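Side-chain contacts in afamin (Homo sapiens, PDB 6FAK), which carries hydrophobic molecules in body fluids, binds vitamin E and keeps lipidated Wnt proteins soluble and active: residues Q15-I18 with E19-E23; E520-Q523 with R524-R528. All coordinates share one frame; numbering follows the deposited sequence.

Interaction 1: residues Q15-I18 with E19-E23; sequences QKFI and EDNIE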
ATOM      1  N   GLN A  15      27.313  -1.672   4.313  1.00 47.95           N
ATOM      2  CA  GLN A  15      27.977  -0.366   4.473  1.00 49.88           C
ATOM      3  C   GLN A  15      28.607   0.100   3.166  1.00 52.22           C
ATOM      4  O   GLN A  15      28.601   1.297   2.851  1.00 53.87           O
ATOM      5  CB  GLN A  15      29.053  -0.426   5.571  1.00 54.28           C
ATOM      6  CG  GLN A  15      29.697   0.905   5.963  1.00 58.02           C
ATOM      7  CD  GLN A  15      28.700   1.956   6.443  1.00 57.83           C
ATOM      8  OE1 GLN A  15      27.647   1.612   6.976  1.00 57.09           O
ATOM      9  NE2 GLN A  15      29.020   3.251   6.230  1.00 53.37           N
ATOM     10  N   LYS A  16      29.117  -0.848   2.389  1.00 52.88           N
ATOM     11  CA  LYS A  16      29.660  -0.515   1.086  1.00 54.34           C
ATOM     12  C   LYS A  16      28.560  -0.105   0.153  1.00 47.89           C
ATOM     13  O   LYS A  16      28.700   0.887  -0.521  1.00 46.00           O
ATOM     14  CB  LYS A  16      30.482  -1.661   0.468  1.00 61.53           C
ATOM     15  CG  LYS A  16      31.986  -1.450   0.569  1.00 74.04           C
ATOM     16  CD  LYS A  16      32.518  -1.523   2.005  1.00 83.59           C
ATOM     17  CE  LYS A  16      32.754  -0.160   2.649  1.00 89.15           C
ATOM     18  NZ  LYS A  16      33.748   0.677   1.909  1.00 91.19           N
ATOM     19  N   PHE A  17      27.488  -0.890   0.077  1.00 46.39           N
ATOM     20  CA  PHE A  17      26.335  -0.513  -0.744  1.00 46.09           C
ATOM     21  C   PHE A  17      25.846   0.926  -0.418  1.00 43.90           C
ATOM     22  O   PHE A  17      25.585   1.714  -1.330  1.00 43.87           O
ATOM     23  CB  PHE A  17      25.196  -1.515  -0.590  1.00 46.37           C
ATOM     24  CG  PHE A  17      23.971  -1.172  -1.400  1.00 45.18           C
ATOM     25  CD1 PHE A  17      23.841  -1.627  -2.705  1.00 45.24           C
ATOM     26  CD2 PHE A  17      22.956  -0.380  -0.867  1.00 45.61           C
ATOM     27  CE1 PHE A  17      22.722  -1.306  -3.461  1.00 44.86           C
ATOM     28  CE2 PHE A  17      21.836  -0.056  -1.625  1.00 43.75           C
ATOM     29  CZ  PHE A  17      21.721  -0.517  -2.925  1.00 45.38           C
ATOM     30  N   ILE A  18      25.728   1.249   0.866  1.00 45.14           N
ATOM     31  CA  ILE A  18      25.237   2.576   1.306  1.00 47.31           C
ATOM     32  C   ILE A  18      26.189   3.705   0.936  1.00 52.69           C
ATOM     33  O   ILE A  18      25.745   4.746   0.405  1.00 53.55           O
ATOM     34  CB  ILE A  18      24.959   2.612   2.820  1.00 46.69           C
ATOM     35  CG1 ILE A  18      23.720   1.768   3.128  1.00 45.84           C
ATOM     36  CG2 ILE A  18      24.712   4.039   3.313  1.00 47.30           C
ATOM     37  CD1 ILE A  18      23.619   1.371   4.582  1.00 45.41           C
ATOM     38  N   GLU A  19      27.477   3.506   1.223  1.00 54.71           N
ATOM     39  CA  GLU A  19      28.532   4.473   0.844  1.00 56.83           C
ATOM     40  C   GLU A  19      28.527   4.722  -0.660  1.00 57.27           C
ATOM     41  O   GLU A  19      28.539   5.867  -1.105  1.00 58.46           O
ATOM     42  CB  GLU A  19      29.913   3.956   1.245  1.00 63.39           C
ATOM     43  CG  GLU A  19      30.254   4.055   2.725  1.00 67.27           C
ATOM     44  CD  GLU A  19      31.648   3.524   3.040  1.00 74.51           C
ATOM     45  OE1 GLU A  19      32.287   2.905   2.151  1.00 74.85           O
ATOM     46  OE2 GLU A  19      32.116   3.736   4.181  1.00 83.06           O
ATOM     47  N   ASP A  20      28.518   3.633  -1.430  1.00 55.75           N
ATOM     48  CA  ASP A  20      28.423   3.685  -2.886  1.00 56.35           C
ATOM     49  C   ASP A  20      27.202   4.411  -3.419  1.00 60.13           C
ATOM     50  O   ASP A  20      27.335   5.154  -4.381  1.00 59.70           O
ATOM     51  CB  ASP A  20      28.423   2.271  -3.484  1.00 62.14           C
ATOM     52  CG  ASP A  20      29.823   1.667  -3.593  1.00 66.80           C
ATOM     53  OD1 ASP A  20      30.798   2.306  -3.121  1.00 62.21           O
ATOM     54  OD2 ASP A  20      29.933   0.550  -4.161  1.00 69.81           O
ATOM     55  N   ASN A  21      26.024   4.195  -2.805  1.00 57.35           N
ATOM     56  CA  ASN A  21      24.748   4.765  -3.298  1.00 52.38           C
ATOM     57  C   ASN A  21      24.252   6.012  -2.517  1.00 46.74           C
ATOM     58  O   ASN A  21      23.096   6.373  -2.596  1.00 40.96           O
ATOM     59  CB  ASN A  21      23.678   3.662  -3.322  1.00 53.92           C
ATOM     60  CG  ASN A  21      24.009   2.558  -4.319  1.00 60.48           C
ATOM     61  OD1 ASN A  21      23.860   2.735  -5.535  1.00 64.65           O
ATOM     62  ND2 ASN A  21      24.473   1.416  -3.811  1.00 57.01           N
ATOM     63  N   ILE A  22      25.160   6.663  -1.799  1.00 47.51           N
ATOM     64  CA  ILE A  22      24.857   7.775  -0.907  1.00 48.45           C
ATOM     65  C   ILE A  22      24.110   8.946  -1.574  1.00 45.52           C
ATOM     66  O   ILE A  22      23.275   9.610  -0.928  1.00 44.49           O
ATOM     67  CB  ILE A  22      26.150   8.282  -0.237  1.00 54.10           C
ATOM     68  CG1 ILE A  22      25.856   9.171   0.979  1.00 53.90           C
ATOM     69  CG2 ILE A  22      27.034   9.010  -1.244  1.00 54.91           C
ATOM     70  CD1 ILE A  22      25.147   8.466   2.111  1.00 54.91           C
ATOM     71  N   GLU A  23      24.405   9.185  -2.846  1.00 43.69           N
ATOM     72  CA  GLU A  23      23.750  10.217  -3.622  1.00 44.45           C
ATOM     73  C   GLU A  23      22.264   9.857  -3.803  1.00 40.40           C
ATOM     74  O   GLU A  23      21.383  10.648  -3.462  1.00 41.17           O
ATOM     75  CB  GLU A  23      24.474  10.437  -4.972  1.00 50.99           C
ATOM     76  CG  GLU A  23      23.741  11.356  -5.951  1.00 58.58           C
ATOM     77  CD  GLU A  23      24.588  11.761  -7.171  1.00 66.45           C
ATOM     78  OE1 GLU A  23      24.731  10.949  -8.119  1.00 65.57           O
ATOM     79  OE2 GLU A  23      25.082  12.910  -7.198  1.00 69.99           O
TER

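Interaction 2: residues E520-Q523 with R524-R528; sequences EELQ and RKTDR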
ATOM      1  N   GLU A 520      -6.334   4.560 -19.876  1.00128.11           N
ATOM      2  CA  GLU A 520      -6.586   4.944 -18.478  1.00127.09           C
ATOM      3  C   GLU A 520      -7.056   6.379 -18.230  1.00115.28           C
ATOM      4  O   GLU A 520      -7.868   6.598 -17.337  1.00111.34           O
ATOM      5  CB  GLU A 520      -5.357   4.641 -17.611  1.00126.88           C
ATOM      6  CG  GLU A 520      -4.106   5.447 -17.936  1.00117.91           C
ATOM      7  CD  GLU A 520      -2.901   4.987 -17.139  1.00107.25           C
ATOM      8  OE1 GLU A 520      -3.081   4.477 -16.014  1.00104.95           O
ATOM      9  OE2 GLU A 520      -1.771   5.133 -17.640  1.00102.96           O
ATOM     10  N   GLU A 521      -6.542   7.350 -18.981  1.00100.73           N
ATOM     11  CA  GLU A 521      -7.017   8.740 -18.863  1.00 90.43           C
ATOM     12  C   GLU A 521      -8.514   8.897 -19.250  1.00 74.51           C
ATOM     13  O   GLU A 521      -9.250   9.643 -18.600  1.00 72.47           O
ATOM     14  CB  GLU A 521      -6.097   9.719 -19.634  1.00 92.33           C
ATOM     15  CG  GLU A 521      -6.315   9.843 -21.143  1.00 98.22           C
ATOM     16  CD  GLU A 521      -5.798   8.663 -21.960  1.00101.76           C
ATOM     17  OE1 GLU A 521      -5.976   7.491 -21.553  1.00 92.11           O
ATOM     18  OE2 GLU A 521      -5.216   8.919 -23.038  1.00107.99           O
ATOM     19  N   LEU A 522      -8.963   8.179 -20.278  1.00 64.50           N
ATOM     20  CA  LEU A 522     -10.390   8.154 -20.628  1.00 70.09           C
ATOM     21  C   LEU A 522     -11.200   7.317 -19.641  1.00 61.34           C
ATOM     22  O   LEU A 522     -12.372   7.615 -19.376  1.00 60.41           O
ATOM     23  CB  LEU A 522     -10.600   7.612 -22.043  1.00 77.05           C
ATOM     24  CG  LEU A 522     -11.912   7.944 -22.774  1.00 77.99           C
ATOM     25  CD1 LEU A 522     -11.658   7.788 -24.272  1.00 82.95           C
ATOM     26  CD2 LEU A 522     -13.108   7.096 -22.339  1.00 75.96           C
ATOM     27  N   GLN A 523     -10.596   6.247 -19.136  1.00 55.07           N
ATOM     28  CA  GLN A 523     -11.206   5.495 -18.064  1.00 52.53           C
ATOM     29  C   GLN A 523     -11.378   6.407 -16.822  1.00 48.71           C
ATOM     30  O   GLN A 523     -12.432   6.401 -16.200  1.00 43.27           O
ATOM     31  CB  GLN A 523     -10.378   4.247 -17.710  1.00 56.08           C
ATOM     32  CG  GLN A 523     -11.049   3.317 -16.701  1.00 63.19           C
ATOM     33  CD  GLN A 523     -12.405   2.824 -17.197  1.00 69.05           C
ATOM     34  OE1 GLN A 523     -12.467   2.069 -18.170  1.00 72.03           O
ATOM     35  NE2 GLN A 523     -13.503   3.289 -16.560  1.00 58.13           N
ATOM     36  N   ARG A 524     -10.331   7.162 -16.483  1.00 47.35           N
ATOM     37  CA  ARG A 524     -10.325   8.002 -15.293  1.00 48.51           C
ATOM     38  C   ARG A 524     -11.379   9.125 -15.376  1.00 42.97           C
ATOM     39  O   ARG A 524     -12.044   9.417 -14.388  1.00 39.38           O
ATOM     40  CB  ARG A 524      -8.916   8.548 -14.974  1.00 51.88           C
ATOM     41  CG  ARG A 524      -8.803   9.109 -13.554  1.00 60.86           C
ATOM     42  CD  ARG A 524      -7.378   9.168 -12.995  1.00 66.21           C
ATOM     43  NE  ARG A 524      -7.070   8.009 -12.157  1.00 69.66           N
ATOM     44  CZ  ARG A 524      -7.082   7.949 -10.812  1.00 65.54           C
ATOM     45  NH1 ARG A 524      -7.397   9.026 -10.060  1.00 60.78           N
ATOM     46  NH2 ARG A 524      -6.791   6.803 -10.208  1.00 66.84           N
ATOM     47  N   LYS A 525     -11.558   9.694 -16.554  1.00 40.89           N
ATOM     48  CA  LYS A 525     -12.604  10.695 -16.821  1.00 39.33           C
ATOM     49  C   LYS A 525     -14.017  10.192 -16.616  1.00 36.50           C
ATOM     50  O   LYS A 525     -14.870  10.891 -16.038  1.00 35.19           O
ATOM     51  CB  LYS A 525     -12.466  11.232 -18.252  1.00 44.04           C
ATOM     52  CG  LYS A 525     -13.753  11.690 -18.970  1.00 54.13           C
ATOM     53  CD  LYS A 525     -14.335  13.013 -18.432  1.00 65.23           C
ATOM     54  CE  LYS A 525     -15.859  13.142 -18.615  1.00 62.86           C
ATOM     55  NZ  LYS A 525     -16.411  14.452 -18.139  1.00 57.04           N
ATOM     56  N   THR A 526     -14.297   9.013 -17.148  1.00 34.79           N
ATOM     57  CA  THR A 526     -15.570   8.334 -16.892  1.00 33.19           C
ATOM     58  C   THR A 526     -15.803   8.085 -15.380  1.00 30.32           C
ATOM     59  O   THR A 526     -16.908   8.309 -14.866  1.00 28.40           O
ATOM     60  CB  THR A 526     -15.601   7.012 -17.652  1.00 37.07           C
ATOM     61  OG1 THR A 526     -15.531   7.317 -19.049  1.00 41.57           O
ATOM     62  CG2 THR A 526     -16.886   6.182 -17.352  1.00 35.74           C
ATOM     63  N   ASP A 527     -14.734   7.646 -14.708  1.00 30.55           N
ATOM     64  CA  ASP A 527     -14.777   7.326 -13.292  1.00 29.81           C
ATOM     65  C   ASP A 527     -15.069   8.585 -12.464  1.00 27.59           C
ATOM     66  O   ASP A 527     -15.876   8.546 -11.531  1.00 26.43           O
ATOM     67  CB  ASP A 527     -13.489   6.633 -12.852  1.00 30.33           C
ATOM     68  CG  ASP A 527     -13.349   5.222 -13.405  1.00 33.58           C
ATOM     69  OD1 ASP A 527     -14.243   4.673 -14.088  1.00 34.07           O
ATOM     70  OD2 ASP A 527     -12.307   4.602 -13.146  1.00 37.37           O
ATOM     71  N   ARG A 528     -14.441   9.692 -12.831  1.00 27.18           N
ATOM     72  CA  ARG A 528     -14.680  10.955 -12.148  1.00 27.71           C
ATOM     73  C   ARG A 528     -16.064  11.471 -12.337  1.00 26.52           C
ATOM     74  O   ARG A 528     -16.654  11.985 -11.395  1.00 25.65           O
ATOM     75  CB  ARG A 528     -13.741  12.069 -12.572  1.00 30.35           C
ATOM     76  CG  ARG A 528     -12.290  11.845 -12.265  1.00 34.37           C
ATOM     77  CD  ARG A 528     -11.569  13.078 -12.804  1.00 40.96           C
ATOM     78  NE  ARG A 528     -10.133  12.932 -12.727  1.00 46.32           N
ATOM     79  CZ  ARG A 528      -9.285  12.700 -13.730  1.00 51.64           C
ATOM     80  NH1 ARG A 528      -9.719  12.608 -14.990  1.00 54.25           N
ATOM     81  NH2 ARG A 528      -7.981  12.590 -13.473  1.00 53.48           N
TER

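Interaction 1: residues Q15-I18 with E19-E23
Lys16 and Glu19 form the salt bridge of this helical turn. The two chains run alongside each other in the same direction; Lys16 folds over, whereas Glu19 stays stretched out past CG. Lys16 NZ meets the syn side of Glu19 OE1 at 2.7 Å, 28° out of the carboxylate plane. The other carboxylate oxygen, Glu19 OE2, lies 3.7 Å from Gln15 NE2, with the amide nearly perpendicular to the carboxylate. Gln15 OE1 takes a hydrogen bond from Arg258 NH2.

Two backbone bonds continue the helix: Glu19 N to Gln15 O at 3.0 Å and Asp20 N to Lys16 O at 2.9 Å. The next carbonyl has two donors. Phe17 O accepts Asn21 N at 2.9 Å and Asn21 ND2 at 2.7 Å, from opposite faces of its plane.

The same amide also makes an aromatic contact. Asn21 keeps CG beside its backbone N (chi1 -65°), which carries ND2 back over the Phe17 ring. ND2 sits 3.2 Å above the ring plane, over its centre, with the amide tilted 42° to the ring. The ND2 bond to Phe17 O probably limits rotation of this amide.

Asn21 is the first residue to leave helical geometry after helix 13-20 and stands at the N-cap position of helix 22-33. Its side chain makes no capping bond. The contact marks the break between these consecutive helices in the first albumin domain.

Interaction 2: residues E520-Q523 with R524-R528
Thr526 holds OG1 beside its own backbone N (chi1 -63°), and this turns the hydroxyl back to Leu522. Asp527 has a similar first torsion (chi1 -70°), which turns its carboxylate back along the helix toward Gln523. The motif is the first turns of an alpha-helix, 521-536, in the third albumin domain.

Leu522 O accepts twice from one residue. Thr526 OG1 donates to Leu522 O at 3.2 Å, with little tilt from the carbonyl plane. Thr526 N donates to Leu522 O at 3.3 Å; this bond is almost straight at 170°, though the donor lies above that plane.

Earlier in the turn, Arg524 N bonds Glu520 O at 2.7 Å, and Lys525 N bonds Glu521 O at 3.1 Å. Glu520 is the N-cap residue. Asp527 N reaches Gln523 O at 3.0 Å.

The Gln523 side chain crosses that of Asp527, with Gln523 CG 4.0 Å from Asp527 OD2. Asp527 is buried, and its OD1 forms a salt bridge with Lys407 of helix 376-417. With an alanine in place of Asp527, Lys407 would probably lose this charge partner, and a gap would open beside Gln523.

The two arginines face helix 423-440. Arg524 NH1 and Arg528 NE both form salt bridges with Glu424, and Arg524 NH2 bonds Ser428. Within 524-528, Arg524 CG lies 3.5 Å above the Arg528 guanidinium plane, off its centre.

Interaction 1 and interaction 2 belong to different albumin domains, the first and the third. Their centres are 42 Å apart and their nearest atoms about 28 Å, so they do not touch. Interaction 1 borders the second domain. Phe17 touches Ile286 and Pro287, and Ile18 touches Ile257 of helix 253-268. These partners fall within the 194-298 region assigned to the pocket for hydrophobic ligands, though they need not line it. Interaction 2 instead packs on helices 376-417 and 423-440. Near it, a bound PEG, probably from the crystallisation liquor, lies about 3 Å from the Lys525 side chain. A sodium ion is about 12 Å from the side chain of Arg524.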